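Local coordinates for periplasmic binding protein (Sulfurospirillum deleyianum, PDB 4PAG) that probably captures a solute, perhaps an iron chelate or cobalamin, for uptake by an ABC importer, and holds a histidine in its pocket, at residues 194-200 / 284-289; 182-186 / 213-219; 33-37 / 130-134. All coordinates share one frame; numbering follows the deposited sequence. Where two conformers were deposited one is given.

Contact 1 of 3, residues 194-200 / 284-289; sequences PLALAGG and IASKLY
Tyr289 OH makes two hydrogen bonds: it donates to the backbone carbonyl Gly199 O at 2.6 Å and accepts the backbone N-H of Thr171, which lies just ahead of strand 172-176. The hydroxyl approaches Gly199 O from above the carbonyl plane, 36° out of it, so the bond uses neither lone pair squarely. With CG anti to the carbonyl carbon (chi1 -59°), the ring extends toward 194-200 and presents its edge, with Gly199 O and Ala198 O near its plane. Ala198 O sits 3.6 Å from Tyr289 CE2; buried here, this oxygen has no hydrogen-bonding partner anywhere in the model. The end of helix 193-197 is finished by a Schellman motif: Gly199 takes a positive phi of 93°, and Gly200 N reaches back to Leu195 O over 3.0 Å. A side chain at Gly199 would press on the Tyr289 ring and on the preceding carbonyl, while one at Gly200 would collide with Leu195 O. Helices 193-197 and 277-288 pack here beside the parallel sheet, Leu195 on Tyr175 and Ile231, Leu288 on Val173 and Val229. Before the turn the packing is apolar and close. Ala198, small enough to bring its CA to 4.8 Å from Ala285 CA, pushes its CB to 3.4 Å from Ile284 CG2, tighter than usual van der Waals contact. The other branch of Ile284 runs on toward helix 193-197, where CD1 meets Leu195 CD2 at 3.7 Å, the two side chains crossing almost perpendicularly. Leu288 CD1 lies 3.6 Å from Gly200 N.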
loop_
_atom_site.group_PDB
_atom_site.type_symbol
_atom_site.label_atom_id
_atom_site.label_comp_id
_atom_site.label_asym_id
_atom_site.label_seq_id
_atom_site.Cartn_x
_atom_site.Cartn_y
_atom_site.Cartn_z
ATOM N N PRO A 194 -5.866 3.822 -4.718
ATOM C CA PRO A 194 -7.004 3.055 -4.214
ATOM C C PRO A 194 -8.249 3.911 -3.987
ATOM O O PRO A 194 -9.357 3.382 -3.976
ATOM C CB PRO A 194 -6.498 2.491 -2.885
ATOM C CG PRO A 194 -5.382 3.383 -2.481
ATOM C CD PRO A 194 -4.747 3.819 -3.757
ATOM N N LEU A 195 -8.062 5.217 -3.820
ATOM C CA LEU A 195 -9.199 6.136 -3.705
ATOM C C LEU A 195 -9.979 6.188 -5.022
ATOM O O LEU A 195 -11.209 6.191 -5.027
ATOM C CB LEU A 195 -8.722 7.526 -3.292
ATOM C CG LEU A 195 -8.084 7.590 -1.897
ATOM C CD1 LEU A 195 -7.107 8.752 -1.780
ATOM C CD2 LEU A 195 -9.164 7.718 -0.847
ATOM N N ALA A 196 -9.259 6.215 -6.136
ATOM C CA ALA A 196 -9.885 6.170 -7.462
ATOM C C ALA A 196 -10.436 4.780 -7.773
ATOM O O ALA A 196 -11.504 4.649 -8.374
ATOM C CB ALA A 196 -8.887 6.591 -8.525
ATOM N N LEU A 197 -9.709 3.743 -7.362
ATOM C CA LEU A 197 -10.150 2.359 -7.574
ATOM C C LEU A 197 -11.454 2.052 -6.834
ATOM O O LEU A 197 -12.267 1.237 -7.286
ATOM C CB LEU A 197 -9.065 1.391 -7.112
ATOM C CG LEU A 197 -9.203 -0.054 -7.577
ATOM C CD1 LEU A 197 -8.984 -0.150 -9.080
ATOM C CD2 LEU A 197 -8.218 -0.939 -6.824
ATOM N N ALA A 198 -11.646 2.720 -5.702
ATOM C CA ALA A 198 -12.854 2.575 -4.905
ATOM C C ALA A 198 -14.042 3.396 -5.433
ATOM O O ALA A 198 -15.101 3.378 -4.832
ATOM C CB ALA A 198 -12.557 2.967 -3.468
ATOM N N GLY A 199 -13.857 4.123 -6.530
ATOM C CA GLY A 199 -14.930 4.913 -7.137
ATOM C C GLY A 199 -14.986 6.358 -6.668
ATOM O O GLY A 199 -16.010 7.020 -6.807
ATOM N N GLY A 200 -13.882 6.859 -6.126
ATOM C CA GLY A 200 -13.818 8.236 -5.679
ATOM C C GLY A 200 -13.563 9.217 -6.808
ATOM O O GLY A 200 -12.890 8.897 -7.793
ATOM N N ILE A 284 -12.308 1.992 1.769
ATOM C CA ILE A 284 -12.627 3.288 1.145
ATOM C C ILE A 284 -14.020 3.280 0.480
ATOM O O ILE A 284 -14.814 4.217 0.672
ATOM C CB ILE A 284 -11.563 3.715 0.101
ATOM C CG1 ILE A 284 -10.237 4.061 0.788
ATOM C CG2 ILE A 284 -12.031 4.926 -0.686
ATOM C CD1 ILE A 284 -9.062 4.099 -0.169
ATOM N N ALA A 285 -14.315 2.248 -0.309
ATOM C CA ALA A 285 -15.623 2.153 -0.976
ATOM C C ALA A 285 -16.783 2.179 0.026
ATOM O O ALA A 285 -17.818 2.827 -0.213
ATOM C CB ALA A 285 -15.696 0.898 -1.836
ATOM N N SER A 286 -16.597 1.489 1.147
ATOM C CA SER A 286 -17.597 1.445 2.218
ATOM C C SER A 286 -17.855 2.835 2.806
ATOM O O SER A 286 -18.967 3.129 3.229
ATOM C CB SER A 286 -17.189 0.468 3.328
ATOM O OG SER A 286 -16.191 1.010 4.192
ATOM N N LYS A 287 -16.834 3.683 2.822
ATOM C CA LYS A 287 -16.979 5.049 3.319
ATOM C C LYS A 287 -17.536 6.000 2.251
ATOM O O LYS A 287 -18.290 6.906 2.577
ATOM C CB LYS A 287 -15.639 5.572 3.844
ATOM C CG LYS A 287 -15.041 4.767 4.993
ATOM C CD LYS A 287 -16.013 4.576 6.156
ATOM C CE LYS A 287 -15.346 3.853 7.313
ATOM N NZ LYS A 287 -16.363 3.252 8.210
ATOM N N LEU A 288 -17.169 5.797 0.988
ATOM C CA LEU A 288 -17.677 6.628 -0.112
ATOM C C LEU A 288 -19.155 6.348 -0.447
ATOM O O LEU A 288 -19.878 7.241 -0.879
ATOM C CB LEU A 288 -16.827 6.423 -1.366
ATOM C CG LEU A 288 -15.334 6.770 -1.307
ATOM C CD1 LEU A 288 -14.695 6.499 -2.671
ATOM C CD2 LEU A 288 -15.100 8.207 -0.879
ATOM N N TYR A 289 -19.581 5.105 -0.240
ATOM C CA TYR A 289 -20.897 4.623 -0.654
ATOM C C TYR A 289 -21.561 3.862 0.486
ATOM O O TYR A 289 -21.816 2.666 0.374
ATOM C CB TYR A 289 -20.756 3.753 -1.905
ATOM C CG TYR A 289 -20.139 4.540 -3.023
ATOM C CD1 TYR A 289 -20.872 5.529 -3.670
ATOM C CD2 TYR A 289 -18.797 4.369 -3.382
ATOM C CE1 TYR A 289 -20.315 6.293 -4.668
ATOM C CE2 TYR A 289 -18.229 5.139 -4.388
ATOM C CZ TYR A 289 -18.998 6.103 -5.021
ATOM O OH TYR A 289 -18.475 6.886 -6.021
#

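Contact 2 of 3, residues 182-186 / 213-219; sequences LQTEC and GLQEVSF
The Gln183 amide and the Glu216 carboxylate run alongside each other in the same direction, with their planes 70° apart. Gln183 NE2 meets Glu216 OE1 on its syn side at 2.9 Å, and the oxygen stays near the amide plane; Gln183 has a second conformer, so this bond may be made only part of the time. Both side chains project from the same face of a two-stranded antiparallel sheet, strands 183-184 and 215-216, with Gln183-Glu216 its non-hydrogen-bonded pair and Thr184-Gln215 its hydrogen-bonded one. Thr184 N gives to Gln215 O, Gln215 N returns to Thr184 O at 2.8 Å, and Val217 N extends the pairing to Leu182 O. Past the strand end a side chain takes over: the Glu185 chain bends at chi2 (-59°), which carries OE2 to 2.8 Å from Leu214 N, again on the syn side but 31° out of the carboxylate plane. Arg271 forms a salt bridge with the same oxygen and probably offsets the nearby Glu177 carboxylate as well. Cys186, disulfide-bonded to Cys206, rests SG 3.7 Å from Gln215 CD. A water links the two segments, donating to Glu185 OE1 and Gln215 OE1 and accepting the N-H of Cys186, its oxygen 2.9 Å from Cys186 N.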
loop_
_atom_site.group_PDB
_atom_site.type_symbol
_atom_site.label_atom_id
_atom_site.label_comp_id
_atom_site.label_asym_id
_atom_site.label_seq_id
_atom_site.Cartn_x
_atom_site.Cartn_y
_atom_site.Cartn_z
ATOM N N LEU A 182 -3.122 19.855 4.985
ATOM C CA LEU A 182 -2.902 20.789 3.868
ATOM C C LEU A 182 -1.956 20.244 2.789
ATOM O O LEU A 182 -1.478 20.994 1.941
ATOM C CB LEU A 182 -2.394 22.143 4.382
ATOM C CG LEU A 182 -3.261 22.881 5.415
ATOM C CD1 LEU A 182 -2.639 24.232 5.746
ATOM C CD2 LEU A 182 -4.688 23.062 4.928
ATOM N N GLN A 183 -1.681 18.951 2.833
ATOM C CA GLN A 183 -1.056 18.285 1.713
ATOM C C GLN A 183 -2.030 17.249 1.210
ATOM O O GLN A 183 -2.869 16.748 1.960
ATOM C CB GLN A 183 0.273 17.636 2.102
ATOM C CG GLN A 183 1.397 18.631 2.343
ATOM C CD GLN A 183 1.348 19.229 3.735
ATOM O OE1 GLN A 183 1.310 18.512 4.732
ATOM N NE2 GLN A 183 1.346 20.548 3.805
ATOM N N THR A 184 -1.925 16.947 -0.074
ATOM C CA THR A 184 -2.803 15.971 -0.701
ATOM C C THR A 184 -2.076 15.312 -1.856
ATOM O O THR A 184 -0.876 15.543 -2.068
ATOM C CB THR A 184 -4.145 16.596 -1.169
ATOM O OG1 THR A 184 -5.070 15.554 -1.509
ATOM C CG2 THR A 184 -3.964 17.530 -2.368
ATOM N N GLU A 185 -2.793 14.455 -2.567
ATOM C CA GLU A 185 -2.257 13.837 -3.764
ATOM C C GLU A 185 -3.031 14.273 -4.975
ATOM O O GLU A 185 -4.207 14.632 -4.888
ATOM C CB GLU A 185 -2.318 12.324 -3.654
ATOM C CG GLU A 185 -1.442 11.782 -2.541
ATOM C CD GLU A 185 0.011 12.157 -2.733
ATOM O OE1 GLU A 185 0.514 11.995 -3.869
ATOM O OE2 GLU A 185 0.648 12.601 -1.756
ATOM N N CYS A 186 -2.354 14.232 -6.111
ATOM C CA CYS A 186 -3.006 14.371 -7.401
ATOM C C CYS A 186 -3.988 13.217 -7.582
ATOM O O CYS A 186 -3.795 12.139 -7.014
ATOM C CB CYS A 186 -1.962 14.339 -8.523
ATOM S SG CYS A 186 -0.879 15.785 -8.592
ATOM N N GLY A 213 5.053 12.868 -3.608
ATOM C CA GLY A 213 3.748 13.511 -3.782
ATOM C C GLY A 213 3.607 14.695 -2.840
ATOM O O GLY A 213 4.402 15.620 -2.894
ATOM N N LEU A 214 2.609 14.658 -1.962
ATOM C CA LEU A 214 2.376 15.727 -0.981
ATOM C C LEU A 214 2.236 17.117 -1.633
ATOM O O LEU A 214 2.983 18.043 -1.342
ATOM C CB LEU A 214 3.459 15.704 0.109
ATOM C CG LEU A 214 3.565 14.387 0.893
ATOM C CD1 LEU A 214 4.793 14.386 1.802
ATOM C CD2 LEU A 214 2.298 14.082 1.696
ATOM N N GLN A 215 1.249 17.234 -2.515
ATOM C CA GLN A 215 0.918 18.489 -3.188
ATOM C C GLN A 215 0.428 19.458 -2.132
ATOM O O GLN A 215 -0.320 19.054 -1.247
ATOM C CB GLN A 215 -0.192 18.275 -4.222
ATOM C CG GLN A 215 -0.005 17.080 -5.163
ATOM C CD GLN A 215 1.334 17.069 -5.867
ATOM O OE1 GLN A 215 2.078 16.069 -5.816
ATOM N NE2 GLN A 215 1.653 18.174 -6.541
ATOM N N GLU A 216 0.836 20.722 -2.217
ATOM C CA GLU A 216 0.406 21.730 -1.241
ATOM C C GLU A 216 -0.933 22.335 -1.645
ATOM O O GLU A 216 -1.095 22.772 -2.778
ATOM C CB GLU A 216 1.428 22.857 -1.128
ATOM C CG GLU A 216 2.846 22.410 -0.779
ATOM C CD GLU A 216 3.024 22.012 0.676
ATOM O OE1 GLU A 216 2.084 22.175 1.489
ATOM O OE2 GLU A 216 4.126 21.535 1.011
ATOM N N VAL A 217 -1.866 22.386 -0.699
ATOM C CA VAL A 217 -3.189 22.961 -0.920
ATOM C C VAL A 217 -3.556 23.830 0.293
ATOM O O VAL A 217 -3.259 23.470 1.427
ATOM C CB VAL A 217 -4.241 21.854 -1.170
ATOM C CG1 VAL A 217 -4.432 20.980 0.051
ATOM C CG2 VAL A 217 -5.571 22.439 -1.597
ATOM N N SER A 218 -4.166 24.983 0.048
ATOM C CA SER A 218 -4.590 25.869 1.137
ATOM C C SER A 218 -5.939 25.448 1.722
ATOM O O SER A 218 -6.713 24.734 1.077
ATOM C CB SER A 218 -4.692 27.308 0.645
ATOM O OG SER A 218 -5.824 27.464 -0.196
ATOM N N PHE A 219 -6.222 25.915 2.939
ATOM C CA PHE A 219 -7.528 25.712 3.561
ATOM C C PHE A 219 -8.633 26.253 2.645
ATOM O O PHE A 219 -9.668 25.615 2.453
ATOM C CB PHE A 219 -7.551 26.384 4.942
ATOM C CG PHE A 219 -8.885 26.328 5.625
ATOM C CD1 PHE A 219 -9.465 25.113 5.945
ATOM C CD2 PHE A 219 -9.561 27.500 5.957
ATOM C CE1 PHE A 219 -10.699 25.060 6.568
ATOM C CE2 PHE A 219 -10.791 27.452 6.589
ATOM C CZ PHE A 219 -11.361 26.228 6.894
HETATM O O HOH W 1 -0.108 23.525 2.001
HETATM O O HOH W 2 0.493 13.628 -6.043
#

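Contact 3 of 3, residues 33-37 / 130-134; sequences MIYVI and VFRYL
Met33, present as selenomethionine, lays its selenium over one face of the Phe131 ring, SE 4.4 Å from the ring centroid and 12° off the normal, a Met-aromatic contact. Its CG stands anti to the backbone N (chi1 -179°), which sends the chain out from helix 28-37 toward helix 127-138 and sets CG 3.6 Å from Phe131 CE1. A bend at the last torsion then turns the methyl aside, placing Met33 CE 3.9 Å from Leu134 CD1 while SE touches Val130 CG1 at 3.7 Å. The edge of the same ring is taken by two branched residues: Val36 CG2 near Phe131 CE1, and Ile37 CD1, 3.9 Å from Phe131 CD1. Ile37 CD1 also reaches Leu134 CB, so it wedges between two side chains one helical turn apart. The two short helical segments pass at a signed angle of -63°, their axes 11.0 Å apart at closest approach, a spacing bridged chiefly by Met33, Ile37, Phe131 and Leu134. Leu147 of helix 141-163 also touches Phe131. Replacing Phe131 by an alanine is likely to open a gap between the helices, leaving the Met33 selenium without its aromatic face and the Val36 and Ile37 methyls without the ring edge. With no hydrogen bond across the segments, their direct attraction rests on shape fit and dispersion, with a chalcogen-aromatic contact in which sulfur would stand in the unlabelled protein.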
loop_
_atom_site.group_PDB
_atom_site.type_symbol
_atom_site.label_atom_id
_atom_site.label_comp_id
_atom_site.label_asym_id
_atom_site.label_seq_id
_atom_site.Cartn_x
_atom_site.Cartn_y
_atom_site.Cartn_z
HETATM N N MSE A 33 5.052 -7.317 0.871
HETATM C CA MSE A 33 4.464 -8.394 0.068
HETATM C C MSE A 33 5.229 -9.689 0.237
HETATM O O MSE A 33 4.635 -10.770 0.347
HETATM C CB MSE A 33 4.460 -7.923 -1.383
HETATM C CG MSE A 33 3.856 -8.944 -2.332
HETATM SE SE MSE A 33 3.403 -8.049 -4.032
HETATM C CE MSE A 33 5.006 -6.957 -4.324
ATOM N N ILE A 34 6.554 -9.603 0.267
ATOM C CA ILE A 34 7.370 -10.793 0.526
ATOM C C ILE A 34 7.042 -11.351 1.912
ATOM O O ILE A 34 6.971 -12.570 2.091
ATOM C CB ILE A 34 8.878 -10.499 0.422
ATOM C CG1 ILE A 34 9.252 -10.114 -1.015
ATOM C CG2 ILE A 34 9.690 -11.714 0.861
ATOM C CD1 ILE A 34 10.639 -9.507 -1.161
ATOM N N TYR A 35 6.829 -10.461 2.884
ATOM C CA TYR A 35 6.491 -10.895 4.239
ATOM C C TYR A 35 5.300 -11.859 4.243
ATOM O O TYR A 35 5.372 -12.929 4.840
ATOM C CB TYR A 35 6.213 -9.719 5.200
ATOM C CG TYR A 35 5.696 -10.267 6.496
ATOM C CD1 TYR A 35 6.568 -10.750 7.466
ATOM C CD2 TYR A 35 4.334 -10.425 6.702
ATOM C CE1 TYR A 35 6.090 -11.345 8.623
ATOM C CE2 TYR A 35 3.847 -11.017 7.845
ATOM C CZ TYR A 35 4.723 -11.471 8.806
ATOM O OH TYR A 35 4.219 -12.047 9.948
ATOM N N VAL A 36 4.205 -11.476 3.591
ATOM C CA VAL A 36 2.989 -12.285 3.652
ATOM C C VAL A 36 3.105 -13.593 2.860
ATOM O O VAL A 36 2.378 -14.527 3.140
ATOM C CB VAL A 36 1.700 -11.501 3.262
ATOM C CG1 VAL A 36 1.365 -10.473 4.338
ATOM C CG2 VAL A 36 1.813 -10.853 1.893
ATOM N N ILE A 37 4.018 -13.662 1.889
ATOM C CA ILE A 37 4.299 -14.923 1.202
ATOM C C ILE A 37 5.154 -15.808 2.121
ATOM O O ILE A 37 4.753 -16.919 2.473
ATOM C CB ILE A 37 4.980 -14.706 -0.166
ATOM C CG1 ILE A 37 4.046 -13.939 -1.102
ATOM C CG2 ILE A 37 5.362 -16.042 -0.807
ATOM C CD1 ILE A 37 4.734 -13.414 -2.343
ATOM N N VAL A 130 1.250 -10.487 -9.821
ATOM C CA VAL A 130 2.512 -10.222 -9.131
ATOM C C VAL A 130 2.731 -11.236 -8.006
ATOM O O VAL A 130 3.832 -11.760 -7.847
ATOM C CB VAL A 130 2.586 -8.773 -8.608
ATOM C CG1 VAL A 130 3.812 -8.568 -7.721
ATOM C CG2 VAL A 130 2.623 -7.803 -9.783
ATOM N N PHE A 131 1.683 -11.526 -7.239
ATOM C CA PHE A 131 1.761 -12.583 -6.235
ATOM C C PHE A 131 2.154 -13.936 -6.848
ATOM O O PHE A 131 3.075 -14.596 -6.360
ATOM C CB PHE A 131 0.444 -12.711 -5.461
ATOM C CG PHE A 131 0.360 -11.820 -4.260
ATOM C CD1 PHE A 131 1.189 -12.037 -3.173
ATOM C CD2 PHE A 131 -0.564 -10.781 -4.201
ATOM C CE1 PHE A 131 1.114 -11.233 -2.047
ATOM C CE2 PHE A 131 -0.637 -9.967 -3.084
ATOM C CZ PHE A 131 0.196 -10.195 -2.003
ATOM N N ARG A 132 1.481 -14.340 -7.920
ATOM C CA ARG A 132 1.821 -15.607 -8.582
ATOM C C ARG A 132 3.284 -15.634 -9.076
ATOM O O ARG A 132 3.991 -16.631 -8.922
ATOM C CB ARG A 132 0.864 -15.876 -9.743
ATOM C CG ARG A 132 -0.563 -16.113 -9.284
ATOM C CD ARG A 132 -1.489 -16.563 -10.401
ATOM N NE ARG A 132 -2.867 -16.503 -9.921
ATOM C CZ ARG A 132 -3.763 -15.573 -10.244
ATOM N NH1 ARG A 132 -3.481 -14.598 -11.110
ATOM N NH2 ARG A 132 -4.975 -15.637 -9.708
ATOM N N TYR A 133 3.720 -14.530 -9.668
ATOM C CA TYR A 133 5.090 -14.376 -10.145
ATOM C C TYR A 133 6.077 -14.552 -9.001
ATOM O O TYR A 133 7.019 -15.331 -9.108
ATOM C CB TYR A 133 5.253 -13.001 -10.786
ATOM C CG TYR A 133 6.632 -12.694 -11.315
ATOM C CD1 TYR A 133 7.062 -13.219 -12.524
ATOM C CD2 TYR A 133 7.503 -11.855 -10.614
ATOM C CE1 TYR A 133 8.321 -12.927 -13.022
ATOM C CE2 TYR A 133 8.768 -11.561 -11.108
ATOM C CZ TYR A 133 9.166 -12.095 -12.312
ATOM O OH TYR A 133 10.415 -11.813 -12.828
ATOM N N LEU A 134 5.851 -13.849 -7.893
ATOM C CA LEU A 134 6.737 -13.971 -6.734
ATOM C C LEU A 134 6.734 -15.379 -6.132
ATOM O O LEU A 134 7.763 -15.845 -5.645
ATOM C CB LEU A 134 6.407 -12.911 -5.679
ATOM C CG LEU A 134 6.781 -11.487 -6.076
ATOM C CD1 LEU A 134 6.493 -10.529 -4.934
ATOM C CD2 LEU A 134 8.244 -11.392 -6.493
#

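Contacts 1 and 3 are buried helix-helix packings, whereas contact 2 is a partly buried strand pairing nearer the surface. The chemistry follows: contact 3 is wholly apolar, contact 1 adds one tyrosine-to-backbone bond at a helix end, and contact 2 relies on backbone bonds, carboxylates and water. Strand 183-184 and helix 193-197 are consecutive elements, and Tyr175 of strand 172-176 serves both, bonding Thr184 and packing on Leu195. Contact 3 lies on the other side of the chain's centre from contact 2, about 32 Å between centres. Helix 141-163 touches both contact 1 and contact 3, consistent with the long helix that joins the two lobes in this family.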